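Local coordinates for single-stranded DNA-binding protein DdrB (Deinococcus radiodurans, PDB 4NOE) that binds single-stranded DNA and assists its accurate annealing, probably as part of the response to DNA damage, at residues Val79-Leu91 against Pro102-Ser114. Sequence-based numbering, arbitrary orientation.
Sequences VIHRGHAYRRREL and PAAIKYSRGAKVS. With nucleotides of chain F.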
loop_
_atom_site.group_PDB
_atom_site.type_symbol
_atom_site.label_atom_id
_atom_site.label_comp_id
_atom_site.label_asym_id
_atom_site.label_seq_id
_atom_site.Cartn_x
_atom_site.Cartn_y
_atom_site.Cartn_z
ATOM N N VAL E 79 1.393 -10.072 -32.030
ATOM C CA VAL E 79 0.418 -11.119 -31.809
ATOM C C VAL E 79 -0.781 -10.534 -31.080
ATOM O O VAL E 79 -0.629 -9.796 -30.100
ATOM C CB VAL E 79 1.012 -12.299 -31.008
ATOM C CG1 VAL E 79 -0.096 -13.170 -30.443
ATOM C CG2 VAL E 79 1.949 -13.126 -31.890
ATOM N N ILE E 80 -1.971 -10.852 -31.579
ATOM C CA ILE E 80 -3.211 -10.337 -31.028
ATOM C C ILE E 80 -3.850 -11.432 -30.199
ATOM O O ILE E 80 -4.130 -12.519 -30.705
ATOM C CB ILE E 80 -4.201 -9.952 -32.138
ATOM C CG1 ILE E 80 -3.534 -9.051 -33.186
ATOM C CG2 ILE E 80 -5.438 -9.286 -31.539
ATOM C CD1 ILE E 80 -2.966 -7.769 -32.612
ATOM N N HIS E 81 -4.094 -11.141 -28.928
ATOM C CA HIS E 81 -4.699 -12.107 -28.027
ATOM C C HIS E 81 -5.671 -11.373 -27.110
ATOM O O HIS E 81 -5.271 -10.429 -26.414
ATOM C CB HIS E 81 -3.593 -12.785 -27.209
ATOM C CG HIS E 81 -4.089 -13.805 -26.223
ATOM N ND1 HIS E 81 -4.323 -13.509 -24.896
ATOM C CD2 HIS E 81 -4.365 -15.123 -26.370
ATOM C CE1 HIS E 81 -4.721 -14.603 -24.268
ATOM N NE2 HIS E 81 -4.751 -15.597 -25.134
ATOM N N ARG E 82 -6.935 -11.803 -27.114
ATOM C CA ARG E 82 -8.011 -11.133 -26.366
ATOM C C ARG E 82 -8.057 -9.622 -26.559
ATOM O O ARG E 82 -8.245 -8.874 -25.594
ATOM C CB ARG E 82 -7.920 -11.432 -24.870
ATOM C CG ARG E 82 -8.197 -12.863 -24.503
ATOM C CD ARG E 82 -9.596 -12.983 -23.932
ATOM N NE ARG E 82 -10.208 -14.215 -24.394
ATOM C CZ ARG E 82 -11.458 -14.326 -24.812
ATOM N NH1 ARG E 82 -12.275 -13.273 -24.809
ATOM N NH2 ARG E 82 -11.891 -15.503 -25.218
ATOM N N GLY E 83 -7.874 -9.165 -27.791
ATOM C CA GLY E 83 -7.980 -7.746 -28.085
ATOM C C GLY E 83 -6.750 -6.903 -27.786
ATOM O O GLY E 83 -6.771 -5.697 -28.020
ATOM N N HIS E 84 -5.686 -7.526 -27.275
ATOM C CA HIS E 84 -4.437 -6.813 -26.993
ATOM C C HIS E 84 -3.344 -7.209 -27.983
ATOM O O HIS E 84 -3.296 -8.355 -28.448
ATOM C CB HIS E 84 -3.943 -7.136 -25.571
ATOM C CG HIS E 84 -4.921 -6.797 -24.487
ATOM N ND1 HIS E 84 -5.124 -5.507 -24.039
ATOM C CD2 HIS E 84 -5.727 -7.588 -23.736
ATOM C CE1 HIS E 84 -6.027 -5.516 -23.075
ATOM N NE2 HIS E 84 -6.412 -6.766 -22.872
ATOM N N ALA E 85 -2.451 -6.272 -28.292
ATOM C CA ALA E 85 -1.329 -6.552 -29.189
ATOM C C ALA E 85 -0.082 -6.793 -28.360
ATOM O O ALA E 85 0.212 -6.023 -27.446
ATOM C CB ALA E 85 -1.101 -5.384 -30.138
ATOM N N TYR E 86 0.650 -7.854 -28.668
ATOM C CA TYR E 86 1.906 -8.123 -27.976
ATOM C C TYR E 86 3.045 -8.078 -28.979
ATOM O O TYR E 86 2.957 -8.707 -30.033
ATOM C CB TYR E 86 1.867 -9.499 -27.290
ATOM C CG TYR E 86 0.837 -9.581 -26.190
ATOM C CD1 TYR E 86 -0.494 -9.841 -26.483
ATOM C CD2 TYR E 86 1.192 -9.390 -24.863
ATOM C CE1 TYR E 86 -1.440 -9.906 -25.487
ATOM C CE2 TYR E 86 0.231 -9.454 -23.840
ATOM C CZ TYR E 86 -1.077 -9.705 -24.170
ATOM O OH TYR E 86 -2.048 -9.781 -23.190
ATOM N N ARG E 87 4.103 -7.337 -28.655
ATOM C CA ARG E 87 5.280 -7.249 -29.533
ATOM C C ARG E 87 6.221 -8.436 -29.402
ATOM O O ARG E 87 6.474 -8.928 -28.291
ATOM C CB ARG E 87 6.085 -5.984 -29.239
ATOM C CG ARG E 87 5.545 -4.743 -29.905
ATOM C CD ARG E 87 6.591 -3.655 -30.052
ATOM N NE ARG E 87 5.997 -2.484 -30.685
ATOM C CZ ARG E 87 5.307 -1.553 -30.031
ATOM N NH1 ARG E 87 4.792 -0.524 -30.688
ATOM N NH2 ARG E 87 5.135 -1.648 -28.719
ATOM N N ARG E 88 6.754 -8.882 -30.534
ATOM C CA ARG E 88 7.790 -9.913 -30.548
ATOM C C ARG E 88 9.124 -9.272 -30.136
ATOM O O ARG E 88 9.554 -8.293 -30.734
ATOM C CB ARG E 88 7.895 -10.502 -31.953
ATOM C CG ARG E 88 8.894 -11.639 -32.107
ATOM C CD ARG E 88 8.874 -12.170 -33.547
ATOM N NE ARG E 88 9.729 -13.348 -33.708
ATOM C CZ ARG E 88 11.046 -13.291 -33.908
ATOM N NH1 ARG E 88 11.666 -12.110 -33.966
ATOM N NH2 ARG E 88 11.740 -14.415 -34.042
ATOM N N ARG E 89 9.768 -9.805 -29.107
ATOM C CA ARG E 89 11.033 -9.241 -28.638
ATOM C C ARG E 89 12.133 -10.298 -28.611
ATOM O O ARG E 89 11.971 -11.372 -28.029
ATOM C CB ARG E 89 10.846 -8.615 -27.240
ATOM C CG ARG E 89 9.636 -7.659 -27.189
ATOM C CD ARG E 89 9.462 -6.998 -25.845
ATOM N NE ARG E 89 8.159 -6.342 -25.713
ATOM C CZ ARG E 89 7.901 -5.093 -26.087
ATOM N NH1 ARG E 89 8.857 -4.338 -26.631
ATOM N NH2 ARG E 89 6.681 -4.602 -25.919
ATOM N N GLU E 90 13.252 -9.992 -29.257
ATOM C CA GLU E 90 14.367 -10.923 -29.306
ATOM C C GLU E 90 15.323 -10.604 -28.171
ATOM O O GLU E 90 15.883 -9.511 -28.109
ATOM C CB GLU E 90 15.069 -10.834 -30.668
ATOM C CG GLU E 90 14.199 -11.342 -31.817
ATOM C CD GLU E 90 14.829 -11.176 -33.194
ATOM O OE1 GLU E 90 15.798 -10.401 -33.329
ATOM O OE2 GLU E 90 14.341 -11.815 -34.154
ATOM N N LEU E 91 15.497 -11.556 -27.264
ATOM C CA LEU E 91 16.388 -11.358 -26.128
ATOM C C LEU E 91 17.643 -12.211 -26.305
ATOM O O LEU E 91 17.590 -13.441 -26.205
ATOM C CB LEU E 91 15.677 -11.730 -24.827
ATOM C CG LEU E 91 14.246 -11.212 -24.615
ATOM C CD1 LEU E 91 13.687 -11.674 -23.271
ATOM C CD2 LEU E 91 14.187 -9.701 -24.710
ATOM N N PRO E 102 19.785 -17.714 -21.260
ATOM C CA PRO E 102 19.583 -18.319 -22.577
ATOM C C PRO E 102 18.973 -17.299 -23.508
ATOM O O PRO E 102 18.367 -16.352 -23.028
ATOM C CB PRO E 102 18.546 -19.412 -22.295
ATOM C CG PRO E 102 17.836 -18.957 -21.069
ATOM C CD PRO E 102 18.907 -18.312 -20.241
ATOM N N ALA E 103 19.120 -17.479 -24.811
ATOM C CA ALA E 103 18.397 -16.646 -25.760
ATOM C C ALA E 103 16.902 -16.867 -25.555
ATOM O O ALA E 103 16.479 -17.934 -25.115
ATOM C CB ALA E 103 18.793 -17.004 -27.167
ATOM N N ALA E 104 16.094 -15.859 -25.854
ATOM C CA ALA E 104 14.653 -16.017 -25.706
ATOM C C ALA E 104 13.907 -15.114 -26.671
ATOM O O ALA E 104 14.445 -14.101 -27.140
ATOM C CB ALA E 104 14.223 -15.752 -24.258
ATOM N N ILE E 105 12.678 -15.505 -26.989
ATOM C CA ILE E 105 11.800 -14.676 -27.799
ATOM C C ILE E 105 10.589 -14.422 -26.938
ATOM O O ILE E 105 9.873 -15.359 -26.571
ATOM C CB ILE E 105 11.368 -15.382 -29.081
ATOM C CG1 ILE E 105 12.585 -15.964 -29.802
ATOM C CG2 ILE E 105 10.636 -14.404 -29.994
ATOM C CD1 ILE E 105 13.538 -14.902 -30.293
ATOM N N LYS E 106 10.367 -13.164 -26.589
ATOM C CA LYS E 106 9.304 -12.840 -25.652
ATOM C C LYS E 106 8.222 -12.035 -26.359
ATOM O O LYS E 106 8.517 -11.164 -27.174
ATOM C CB LYS E 106 9.869 -12.053 -24.460
ATOM C CG LYS E 106 8.852 -11.780 -23.366
ATOM C CD LYS E 106 9.475 -11.240 -22.070
ATOM C CE LYS E 106 8.361 -11.066 -21.031
ATOM N NZ LYS E 106 8.759 -10.475 -19.715
ATOM N N TYR E 107 6.970 -12.360 -26.057
ATOM C CA TYR E 107 5.833 -11.601 -26.542
ATOM C C TYR E 107 5.225 -10.886 -25.355
ATOM O O TYR E 107 4.714 -11.528 -24.419
ATOM C CB TYR E 107 4.808 -12.528 -27.219
ATOM C CG TYR E 107 5.296 -13.008 -28.562
ATOM C CD1 TYR E 107 6.209 -14.058 -28.661
ATOM C CD2 TYR E 107 4.873 -12.395 -29.731
ATOM C CE1 TYR E 107 6.668 -14.490 -29.891
ATOM C CE2 TYR E 107 5.329 -12.826 -30.973
ATOM C CZ TYR E 107 6.227 -13.862 -31.042
ATOM O OH TYR E 107 6.676 -14.287 -32.271
ATOM N N SER E 108 5.300 -9.557 -25.389
ATOM C CA SER E 108 4.814 -8.721 -24.290
ATOM C C SER E 108 4.372 -7.348 -24.779
ATOM O O SER E 108 4.796 -6.886 -25.847
ATOM C CB SER E 108 5.913 -8.535 -23.235
ATOM O OG SER E 108 6.978 -7.746 -23.759
ATOM N N ARG E 109 3.547 -6.688 -23.972
ATOM C CA ARG E 109 3.076 -5.336 -24.252
ATOM C C ARG E 109 3.232 -4.465 -23.011
ATOM O O ARG E 109 3.416 -4.967 -21.886
ATOM C CB ARG E 109 1.598 -5.370 -24.635
ATOM C CG ARG E 109 0.712 -5.909 -23.510
ATOM C CD ARG E 109 -0.757 -6.072 -23.932
ATOM N NE ARG E 109 -1.545 -6.751 -22.890
ATOM C CZ ARG E 109 -2.049 -6.141 -21.817
ATOM N NH1 ARG E 109 -1.851 -4.838 -21.616
ATOM N NH2 ARG E 109 -2.740 -6.832 -20.934
ATOM N N GLY E 110 3.154 -3.154 -23.207
ATOM C CA GLY E 110 3.165 -2.241 -22.086
ATOM C C GLY E 110 1.877 -2.379 -21.296
ATOM O O GLY E 110 0.816 -2.657 -21.864
ATOM N N ALA E 111 1.963 -2.203 -19.982
ATOM C CA ALA E 111 0.779 -2.270 -19.130
ATOM C C ALA E 111 -0.165 -1.133 -19.490
ATOM O O ALA E 111 0.279 -0.042 -19.859
ATOM C CB ALA E 111 1.171 -2.180 -17.670
ATOM N N LYS E 112 -1.461 -1.399 -19.388
ATOM C CA LYS E 112 -2.483 -0.376 -19.576
ATOM C C LYS E 112 -2.995 0.051 -18.216
ATOM O O LYS E 112 -2.774 -0.648 -17.215
ATOM C CB LYS E 112 -3.634 -0.931 -20.421
ATOM C CG LYS E 112 -3.192 -1.291 -21.836
ATOM C CD LYS E 112 -4.262 -2.019 -22.639
ATOM C CE LYS E 112 -3.672 -2.453 -23.984
ATOM N NZ LYS E 112 -4.695 -2.693 -25.031
ATOM N N VAL E 113 -3.688 1.182 -18.169
ATOM C CA VAL E 113 -4.250 1.644 -16.896
ATOM C C VAL E 113 -5.180 0.580 -16.287
ATOM O O VAL E 113 -5.244 0.421 -15.075
ATOM C CB VAL E 113 -4.959 3.019 -17.041
ATOM C CG1 VAL E 113 -6.298 2.877 -17.767
ATOM C CG2 VAL E 113 -5.171 3.649 -15.686
ATOM N N SER E 114 -5.856 -0.191 -17.132
ATOM C CA SER E 114 -6.796 -1.186 -16.632
ATOM C C SER E 114 -6.165 -2.516 -16.201
ATOM O O SER E 114 -6.849 -3.345 -15.599
ATOM C CB SER E 114 -7.912 -1.418 -17.651
ATOM O OG SER E 114 -7.393 -1.764 -18.930
ATOM P P DT F 26 16.164 -5.607 -21.369
ATOM O OP1 DT F 26 17.304 -5.397 -22.190
ATOM O OP2 DT F 26 15.903 -4.717 -20.295
ATOM O "O5'" DT F 26 14.837 -5.653 -22.228
ATOM C "C5'" DT F 26 14.760 -6.175 -23.551
ATOM C "C4'" DT F 26 13.341 -6.124 -24.064
ATOM O "O4'" DT F 26 12.462 -6.836 -23.168
ATOM C "C3'" DT F 26 12.761 -4.722 -24.203
ATOM O "O3'" DT F 26 11.962 -4.587 -25.369
ATOM C "C2'" DT F 26 11.822 -4.627 -23.022
ATOM C "C1'" DT F 26 11.334 -6.053 -22.897
ATOM N N1 DT F 26 10.839 -6.455 -21.583
ATOM C C2 DT F 26 9.762 -7.302 -21.477
ATOM O O2 DT F 26 9.136 -7.703 -22.431
ATOM N N3 DT F 26 9.453 -7.670 -20.198
ATOM C C4 DT F 26 10.085 -7.273 -19.043
ATOM O O4 DT F 26 9.706 -7.688 -17.967
ATOM C C5 DT F 26 11.223 -6.411 -19.232
ATOM C C7 DT F 26 11.990 -5.955 -18.036
ATOM C C6 DT F 26 11.537 -6.050 -20.473
ATOM P P DC F 28 7.548 -0.788 -26.694
ATOM O OP1 DC F 28 6.626 -1.836 -27.011
ATOM O OP2 DC F 28 7.825 0.171 -27.708
ATOM O "O5'" DC F 28 7.041 0.010 -25.425
ATOM C "C5'" DC F 28 6.329 -0.616 -24.379
ATOM C "C4'" DC F 28 5.609 0.420 -23.559
ATOM O "O4'" DC F 28 6.556 1.356 -23.032
ATOM C "C3'" DC F 28 4.609 1.249 -24.339
ATOM O "O3'" DC F 28 3.387 0.556 -24.201
ATOM C "C2'" DC F 28 4.626 2.580 -23.613
ATOM C "C1'" DC F 28 6.002 2.646 -22.958
ATOM N N1 DC F 28 6.973 3.570 -23.558
ATOM C C2 DC F 28 7.650 4.476 -22.736
ATOM O O2 DC F 28 7.370 4.518 -21.536
ATOM N N3 DC F 28 8.575 5.293 -23.277
ATOM C C4 DC F 28 8.855 5.213 -24.576
ATOM N N4 DC F 28 9.773 6.040 -25.066
ATOM C C5 DC F 28 8.200 4.284 -25.431
ATOM C C6 DC F 28 7.280 3.484 -24.884
ATOM P P DT F 25 13.729 -8.994 -15.671
ATOM O OP1 DT F 25 13.695 -7.691 -15.048
ATOM O OP2 DT F 25 12.532 -9.774 -15.924
ATOM O "O5'" DT F 25 14.429 -8.775 -17.071
ATOM C "C5'" DT F 25 15.376 -7.738 -17.291
ATOM C "C4'" DT F 25 16.082 -7.972 -18.606
ATOM O "O4'" DT F 25 16.305 -9.386 -18.793
ATOM C "C3'" DT F 25 15.329 -7.500 -19.854
ATOM O "O3'" DT F 25 16.279 -7.000 -20.787
ATOM C "C2'" DT F 25 14.805 -8.797 -20.436
ATOM C "C1'" DT F 25 15.976 -9.686 -20.121
ATOM N N1 DT F 25 15.837 -11.140 -20.255
ATOM C C2 DT F 25 14.909 -11.814 -19.507
ATOM O O2 DT F 25 14.164 -11.262 -18.728
ATOM N N3 DT F 25 14.889 -13.169 -19.704
ATOM C C4 DT F 25 15.689 -13.901 -20.559
ATOM O O4 DT F 25 15.554 -15.117 -20.631
ATOM C C5 DT F 25 16.646 -13.123 -21.315
ATOM C C7 DT F 25 17.556 -13.815 -22.275
ATOM C C6 DT F 25 16.668 -11.804 -21.125
HETATM O O HOH W 1 -3.310 -3.493 -27.616
HETATM O O HOH W 2 -3.909 -9.525 -20.416
#
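The guanidinium of Arg109 lies flat on the His84 ring, their planes 13° apart and centres 4.0 Å from each other. At the ring edge, Lys112 NZ donates to His84 ND1 at 3.0 Å. With CG wedged between backbone N and carbonyl carbon (chi1 62°), the extended Arg109 chain passes over a face of Tyr86, Arg109 CD standing 3.8 Å from the ring centroid. Arg109 NE then gives Tyr86 OH a nearly straight bond (3.1 Å, 179°) in the guanidinium plane; Asp115 pairs with Arg109 NH1. Tyr107 offers one ring face to Arg88 CA and meets Trp62 edge-to-face, and its OH bonds to Glu57.

Strands 84-91 and 104-110 are antiparallel neighbours; the pairs Arg87-Ser108, Arg89-Lys106 and Leu91-Ala104 are hydrogen-bonded, and their side chains share the face that meets the DNA. There Arg89 grips Ser108 side-on: Arg89 NE reaches Ser108 OG at 2.7 Å, tilted from the guanidinium plane, and Arg89 NH2 reaches Ser108 O at 3.0 Å. Arg87 N approaches that same oxygen from the opposite face. Arg89 NH1 forms a salt bridge with a phosphate of the bound DNA. Ser108 OG donates a hydrogen bond to O2 of DT26 of chain F (2.5 Å), and Leu91 CD1 packs on the base of DT25 of chain F. Replacing Arg89 with an alanine would probably leave Ser108 OG less firmly oriented toward the thymine and that phosphate without its positive partner.

The chemistry is consistent with a surface that holds single-stranded DNA by both backbone and bases: Arg89 meets phosphate charge, Ser108 and Leu91 touch thymines.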